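Local coordinates for protein endo-beta-1,4-mannanase (Alicyclobacillus acidocaldarius, PDB 4CD6) that hydrolyses internal beta-1,4-mannosidic linkages of mannans as an endo-beta-1,4-mannanase of glycoside hydrolase family 113, at residues A[201-206]-A[229-234]; A[15-20]-A[279-284]. All coordinates share one frame; numbering follows the deposited sequence.

Interaction 1: residues A[201-206]-A[229-234]. With IFM (5-hydroxymethyl-3,4-dihydroxypiperidine), chain B.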
loop_
_atom_site.group_PDB
_atom_site.type_symbol
_atom_site.label_atom_id
_atom_site.label_comp_id
_atom_site.label_asym_id
_atom_site.label_seq_id
_atom_site.Cartn_x
_atom_site.Cartn_y
_atom_site.Cartn_z
ATOM N N SER A 201 -6.991 -0.799 -2.437
ATOM C CA SER A 201 -6.327 0.178 -3.311
ATOM C C SER A 201 -7.446 0.943 -3.986
ATOM O O SER A 201 -7.959 0.568 -5.072
ATOM C CB SER A 201 -5.417 -0.524 -4.322
ATOM O OG SER A 201 -4.223 -0.987 -3.725
ATOM N N ALA A 202 -7.872 1.974 -3.293
ATOM C CA ALA A 202 -9.156 2.633 -3.578
ATOM C C ALA A 202 -9.025 3.699 -4.645
ATOM O O ALA A 202 -9.348 4.883 -4.438
ATOM C CB ALA A 202 -9.733 3.205 -2.297
ATOM N N TYR A 203 -8.569 3.261 -5.807
ATOM C CA TYR A 203 -8.333 4.166 -6.953
ATOM C C TYR A 203 -9.652 4.311 -7.707
ATOM O O TYR A 203 -9.789 3.875 -8.842
ATOM C CB TYR A 203 -7.225 3.608 -7.849
ATOM C CG TYR A 203 -5.864 3.601 -7.190
ATOM C CD1 TYR A 203 -5.124 4.782 -7.056
ATOM C CD2 TYR A 203 -5.289 2.417 -6.738
ATOM C CE1 TYR A 203 -3.880 4.796 -6.464
ATOM C CE2 TYR A 203 -4.041 2.424 -6.132
ATOM C CZ TYR A 203 -3.344 3.604 -6.008
ATOM O OH TYR A 203 -2.116 3.613 -5.416
ATOM N N TYR A 204 -10.639 4.917 -7.047
ATOM C CA TYR A 204 -11.952 5.144 -7.651
ATOM C C TYR A 204 -11.947 6.437 -8.455
ATOM O O TYR A 204 -11.494 7.455 -7.960
ATOM C CB TYR A 204 -13.090 5.129 -6.598
ATOM C CG TYR A 204 -13.238 3.737 -5.975
ATOM C CD1 TYR A 204 -13.753 2.669 -6.728
ATOM C CD2 TYR A 204 -12.851 3.491 -4.654
ATOM C CE1 TYR A 204 -13.840 1.388 -6.195
ATOM C CE2 TYR A 204 -12.951 2.211 -4.097
ATOM C CZ TYR A 204 -13.436 1.170 -4.863
ATOM O OH TYR A 204 -13.527 -0.108 -4.337
ATOM N N PRO A 205 -12.432 6.396 -9.716
ATOM C CA PRO A 205 -12.518 7.661 -10.450
ATOM C C PRO A 205 -13.334 8.689 -9.667
ATOM O O PRO A 205 -14.214 8.336 -8.856
ATOM C CB PRO A 205 -13.225 7.265 -11.761
ATOM C CG PRO A 205 -12.948 5.809 -11.928
ATOM C CD PRO A 205 -12.916 5.256 -10.526
ATOM N N ILE A 206 -13.016 9.949 -9.885
ATOM C CA ILE A 206 -13.726 11.038 -9.234
ATOM C C ILE A 206 -15.240 10.813 -9.174
ATOM O O ILE A 206 -15.836 10.951 -8.104
ATOM C CB ILE A 206 -13.424 12.377 -9.926
ATOM C CG1 ILE A 206 -11.988 12.793 -9.630
ATOM C CG2 ILE A 206 -14.396 13.477 -9.463
ATOM C CD1 ILE A 206 -11.575 14.071 -10.347
ATOM N N PHE A 229 -8.092 2.410 3.509
ATOM C CA PHE A 229 -7.488 2.390 2.168
ATOM C C PHE A 229 -5.979 2.259 2.321
ATOM O O PHE A 229 -5.341 3.166 2.840
ATOM C CB PHE A 229 -7.854 3.652 1.423
ATOM C CG PHE A 229 -9.351 3.869 1.253
ATOM C CD1 PHE A 229 -10.230 2.807 1.089
ATOM C CD2 PHE A 229 -9.855 5.169 1.189
ATOM C CE1 PHE A 229 -11.603 3.023 0.910
ATOM C CE2 PHE A 229 -11.197 5.386 0.996
ATOM C CZ PHE A 229 -12.070 4.315 0.845
ATOM N N MET A 230 -5.429 1.093 1.925
ATOM C CA MET A 230 -3.990 0.886 2.020
ATOM C C MET A 230 -3.265 1.567 0.869
ATOM O O MET A 230 -2.086 1.845 0.995
ATOM C CB MET A 230 -3.603 -0.594 2.056
ATOM C CG MET A 230 -3.245 -1.159 3.440
ATOM S SD MET A 230 -1.846 -0.339 4.245
ATOM C CE MET A 230 -0.671 -0.313 2.939
ATOM N N GLU A 231 -3.964 1.842 -0.218
ATOM C CA GLU A 231 -3.453 2.787 -1.224
ATOM C C GLU A 231 -4.600 3.657 -1.664
ATOM O O GLU A 231 -5.689 3.178 -1.952
ATOM C CB GLU A 231 -2.905 2.105 -2.487
ATOM C CG GLU A 231 -1.810 1.108 -2.269
ATOM C CD GLU A 231 -1.180 0.627 -3.569
ATOM O OE1 GLU A 231 -1.378 1.252 -4.639
ATOM O OE2 GLU A 231 -0.460 -0.385 -3.507
ATOM N N VAL A 232 -4.325 4.942 -1.785
ATOM C CA VAL A 232 -5.233 5.830 -2.478
ATOM C C VAL A 232 -4.435 7.040 -2.933
ATOM O O VAL A 232 -3.557 7.525 -2.215
ATOM C CB VAL A 232 -6.453 6.179 -1.589
ATOM C CG1 VAL A 232 -6.046 6.975 -0.366
ATOM C CG2 VAL A 232 -7.543 6.838 -2.420
ATOM N N GLY A 233 -4.708 7.501 -4.154
ATOM C CA GLY A 233 -3.929 8.605 -4.710
ATOM C C GLY A 233 -4.305 8.859 -6.165
ATOM O O GLY A 233 -5.178 8.176 -6.760
ATOM N N CYS A 234 -3.666 9.860 -6.726
ATOM C CA CYS A 234 -3.915 10.245 -8.130
ATOM C C CYS A 234 -2.682 10.988 -8.630
ATOM O O CYS A 234 -2.152 11.839 -7.894
ATOM C CB CYS A 234 -5.150 11.168 -8.246
ATOM S SG CYS A 234 -5.680 11.516 -9.955
HETATM O O4 IFM B . 2.211 2.059 -8.369
HETATM C C4 IFM B . 1.051 1.206 -8.418
HETATM C C3 IFM B . 1.313 0.007 -7.518
HETATM O O3 IFM B . 2.317 -0.804 -8.143
HETATM C C2 IFM B . 0.062 -0.823 -7.185
HETATM N N IFM B . -1.136 0.011 -7.040
HETATM C C1 IFM B . -1.392 1.118 -7.973
HETATM C C5 IFM B . -0.167 2.018 -7.973
HETATM C C6 IFM B . -0.379 3.313 -8.758
HETATM O O6 IFM B . -0.559 3.113 -10.168
#
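Glu231 OE1 is gripped by two donors: Tyr203 OH donates to its anti lone pair, the one turned away from the other carboxylate oxygen, with OH 2.6 Å from OE1, and the ring nitrogen of the inhibitor IFM gives it a second hydrogen bond, with N 2.7 Å from OE1. OE1 lies in the plane of the tyrosine ring, at its edge, while the carboxylate stands almost perpendicular to that ring (85°). The glutamate side chain is extended beyond CG, which carries its acid into the sugar site; there OE2 pairs with Lys93. The parallel pairing of Ser201 with Glu231 belongs to the eight-stranded (beta/alpha)8 barrel, at the C-terminal ends of neighbouring strands. In clan GH-A glycosidases the nucleophile is a glutamate at the end of the seventh strand, and the position of Glu231 is consistent with that role. A phenylalanine in place of Tyr203 would probably leave OE1 without its protein hydroxyl donor and the carboxylate freer to turn. Ala202 N donates to Glu231 O at 2.8 Å; Ala202 and Tyr203 are each the centre of an inverse gamma turn. Ala202 CB sits over one face of Phe229, 3.6 Å from the ring centroid, in a CH-pi contact, and Val232 CG2 reaches to 3.3 Å from Ala202 O.

Interaction 2: residues A[15-20]-A[279-284]; sequences GMTFGF and MLWEWP. With BMA (beta-D-mannopyranose), chain C; IFM (5-hydroxymethyl-3,4-dihydroxypiperidine), chain B.
The ends of strands 13-18 and 275-283 run parallel, Gly15 beside Met279 and Met16 beside Leu280, until a beta bulge shifts the register by one and sets Phe18 beside Trp283. This is the seam of the TIM barrel, where the last strand closes on the first. Leu280 N donates to Gly15 O from above the carbonyl plane, Thr17 N to Leu280 O, and beyond the bulge Gly19 N meets Trp283 O at 3.0 Å almost straight (165°). The peptide bond before Glu282 is cis, at the corner where the chain turns and Trp281 is directed toward the bound IFM and mannose.

On the outer side, Met16 bends at both chi2 and chi3, bringing its CE to 3.7 Å from Leu280 CB; SD lies at the edge of the Trp283 indole, a Met-aromatic contact. Leu39 of helix 30-40 touches both Met16 and Trp283.

Toward the site, Phe20 and Trp281 form a T-shaped pair, the indole edge directed at the phenyl face, with centroids of the six-membered ring and the phenyl 5.1 Å apart and planes at 69°. Thr17 CG2 packs 3.6 Å from Trp281 CZ3. IFM C5 sits over one indole face, toward its rim, the tryptophan serving as a platform; Glu282 CB lies over the opposite face, also toward the rim. The glutamate's CG lies between its backbone N and carbonyl carbon (chi1 62°), and the extended chain beyond it takes the acid to the mannose, where O2 of BMA donates to Glu282 OE2 at 2.6 Å. Its other oxygen accepts from a water, 2.7 Å from OE1, which also donates to Trp283 O and accepts from Phe20 N.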
loop_
_atom_site.group_PDB
_atom_site.type_symbol
_atom_site.label_atom_id
_atom_site.label_comp_id
_atom_site.label_asym_id
_atom_site.label_seq_id
_atom_site.Cartn_x
_atom_site.Cartn_y
_atom_site.Cartn_z
ATOM N N GLY A 15 -2.029 8.596 6.623
ATOM C CA GLY A 15 -0.791 7.895 6.304
ATOM C C GLY A 15 -0.226 8.195 4.944
ATOM O O GLY A 15 -0.918 8.704 4.097
ATOM N N MET A 16 1.006 7.729 4.722
ATOM C CA MET A 16 1.667 7.912 3.424
ATOM C C MET A 16 2.597 6.756 3.122
ATOM O O MET A 16 3.327 6.329 4.009
ATOM C CB MET A 16 2.451 9.197 3.478
ATOM C CG MET A 16 3.221 9.517 2.177
ATOM S SD MET A 16 2.262 9.759 0.646
ATOM C CE MET A 16 1.410 11.280 0.996
ATOM N N THR A 17 2.561 6.252 1.876
ATOM C CA THR A 17 3.468 5.160 1.470
ATOM C C THR A 17 4.801 5.779 1.029
ATOM O O THR A 17 4.816 6.793 0.326
ATOM C CB THR A 17 2.875 4.339 0.333
ATOM O OG1 THR A 17 1.629 3.780 0.755
ATOM C CG2 THR A 17 3.811 3.202 -0.058
ATOM N N PHE A 18 5.903 5.159 1.431
ATOM C CA PHE A 18 7.249 5.687 1.180
ATOM C C PHE A 18 8.121 4.687 0.454
ATOM O O PHE A 18 8.169 3.554 0.826
ATOM C CB PHE A 18 7.938 5.998 2.508
ATOM C CG PHE A 18 9.372 6.453 2.379
ATOM C CD1 PHE A 18 10.414 5.544 2.374
ATOM C CD2 PHE A 18 9.668 7.806 2.273
ATOM C CE1 PHE A 18 11.722 5.981 2.248
ATOM C CE2 PHE A 18 10.972 8.248 2.179
ATOM C CZ PHE A 18 12.000 7.329 2.163
ATOM N N GLY A 19 8.882 5.153 -0.536
ATOM C CA GLY A 19 10.083 4.434 -0.962
ATOM C C GLY A 19 9.942 3.413 -2.068
ATOM O O GLY A 19 10.932 2.760 -2.434
ATOM N N PHE A 20 8.736 3.232 -2.586
ATOM C CA PHE A 20 8.496 2.188 -3.594
ATOM C C PHE A 20 9.320 2.511 -4.850
ATOM O O PHE A 20 9.384 3.681 -5.212
ATOM C CB PHE A 20 6.999 2.147 -3.940
ATOM C CG PHE A 20 6.511 0.835 -4.495
ATOM C CD1 PHE A 20 6.620 -0.347 -3.751
ATOM C CD2 PHE A 20 5.897 0.787 -5.742
ATOM C CE1 PHE A 20 6.121 -1.547 -4.245
ATOM C CE2 PHE A 20 5.402 -0.424 -6.241
ATOM C CZ PHE A 20 5.518 -1.585 -5.495
ATOM N N MET A 279 -4.132 5.534 3.644
ATOM C CA MET A 279 -2.695 5.382 3.451
ATOM C C MET A 279 -2.423 5.846 2.007
ATOM O O MET A 279 -2.711 5.162 1.018
ATOM C CB MET A 279 -2.272 3.941 3.676
ATOM C CG MET A 279 -0.798 3.771 3.900
ATOM S SD MET A 279 -0.223 4.239 5.530
ATOM C CE MET A 279 -0.920 2.964 6.552
ATOM N N LEU A 280 -1.934 7.060 1.912
ATOM C CA LEU A 280 -1.799 7.701 0.620
ATOM C C LEU A 280 -0.679 7.079 -0.207
ATOM O O LEU A 280 0.271 6.521 0.323
ATOM C CB LEU A 280 -1.601 9.211 0.785
ATOM C CG LEU A 280 -2.720 9.998 1.510
ATOM C CD1 LEU A 280 -2.476 11.500 1.415
ATOM C CD2 LEU A 280 -4.085 9.643 0.996
ATOM N N TRP A 281 -0.851 7.178 -1.525
ATOM C CA TRP A 281 0.120 6.686 -2.517
ATOM C C TRP A 281 0.525 7.918 -3.291
ATOM O O TRP A 281 -0.342 8.534 -3.885
ATOM C CB TRP A 281 -0.523 5.683 -3.469
ATOM C CG TRP A 281 0.468 4.961 -4.316
ATOM C CD1 TRP A 281 0.887 5.319 -5.580
ATOM C CD2 TRP A 281 1.204 3.783 -3.977
ATOM N NE1 TRP A 281 1.820 4.435 -6.030
ATOM C CE2 TRP A 281 2.029 3.480 -5.069
ATOM C CE3 TRP A 281 1.237 2.949 -2.854
ATOM C CZ2 TRP A 281 2.889 2.390 -5.063
ATOM C CZ3 TRP A 281 2.076 1.860 -2.853
ATOM C CH2 TRP A 281 2.893 1.583 -3.952
ATOM N N GLU A 282 1.785 8.348 -3.283
ATOM C CA GLU A 282 2.933 7.775 -2.607
ATOM C C GLU A 282 3.961 8.883 -2.437
ATOM O O GLU A 282 3.769 10.007 -2.933
ATOM C CB GLU A 282 3.544 6.613 -3.425
ATOM C CG GLU A 282 4.055 7.072 -4.804
ATOM C CD GLU A 282 4.775 6.011 -5.596
ATOM O OE1 GLU A 282 5.504 5.204 -5.003
ATOM O OE2 GLU A 282 4.652 6.038 -6.836
ATOM N N TRP A 283 5.072 8.540 -1.799
ATOM C CA TRP A 283 6.164 9.485 -1.501
ATOM C C TRP A 283 7.480 8.856 -1.930
ATOM O O TRP A 283 7.781 7.756 -1.537
ATOM C CB TRP A 283 6.181 9.746 0.001
ATOM C CG TRP A 283 6.924 10.989 0.476
ATOM C CD1 TRP A 283 8.245 11.087 0.767
ATOM C CD2 TRP A 283 6.349 12.264 0.780
ATOM N NE1 TRP A 283 8.547 12.361 1.213
ATOM C CE2 TRP A 283 7.396 13.106 1.214
ATOM C CE3 TRP A 283 5.052 12.790 0.692
ATOM C CZ2 TRP A 283 7.179 14.424 1.598
ATOM C CZ3 TRP A 283 4.847 14.117 1.058
ATOM C CH2 TRP A 283 5.903 14.912 1.520
ATOM N N PRO A 284 8.283 9.546 -2.767
ATOM C CA PRO A 284 9.513 8.936 -3.274
ATOM C C PRO A 284 10.676 8.942 -2.291
ATOM O O PRO A 284 10.766 9.851 -1.486
ATOM C CB PRO A 284 9.865 9.839 -4.454
ATOM C CG PRO A 284 9.365 11.191 -4.033
ATOM C CD PRO A 284 8.137 10.940 -3.176
HETATM C C1 BMA C . 3.110 2.364 -9.430
HETATM C C2 BMA C . 3.941 3.626 -9.275
HETATM C C3 BMA C . 5.021 3.563 -10.351
HETATM C C4 BMA C . 5.804 2.263 -10.219
HETATM C C5 BMA C . 4.906 1.016 -10.157
HETATM C C6 BMA C . 5.756 -0.245 -9.940
HETATM O O2 BMA C . 4.526 3.720 -7.955
HETATM O O3 BMA C . 5.930 4.655 -10.243
HETATM O O4 BMA C . 6.663 2.142 -11.348
HETATM O O5 BMA C . 3.906 1.207 -9.136
HETATM O O6 BMA C . 4.953 -1.429 -9.802
HETATM O O4 IFM B . 2.211 2.059 -8.369
HETATM C C4 IFM B . 1.051 1.206 -8.418
HETATM C C3 IFM B . 1.313 0.007 -7.518
HETATM O O3 IFM B . 2.317 -0.804 -8.143
HETATM C C2 IFM B . 0.062 -0.823 -7.185
HETATM N N IFM B . -1.136 0.011 -7.040
HETATM C C1 IFM B . -1.392 1.118 -7.973
HETATM C C5 IFM B . -0.167 2.018 -7.973
HETATM C C6 IFM B . -0.379 3.313 -8.758
HETATM O O6 IFM B . -0.559 3.113 -10.168
HETATM O O HOH W 1 6.521 5.169 -2.526
#

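How the interactions relate
Interactions 1 and 2 lie about 12 Å apart, centre to centre, in one barrel sheet, where strands 227-232 and 275-283 are neighbours. Along the chain, interaction 1 lies within the span of chain between the two segments of interaction 2, so the first and last strands bracket the whole arrangement. Probable backbone hydrogen bonds, Phe229 O to Met279 N and Val232 O to Trp281 N, both at 2.8 Å, join the two, and Tyr203 OH packs against Trp281 CG. Both contacts reach IFM: 229-234 supplies a carboxylate, 279-284 an aromatic surface and a grip on the adjoining mannose. Successive strand ends thus build adjoining parts of one sugar-binding site.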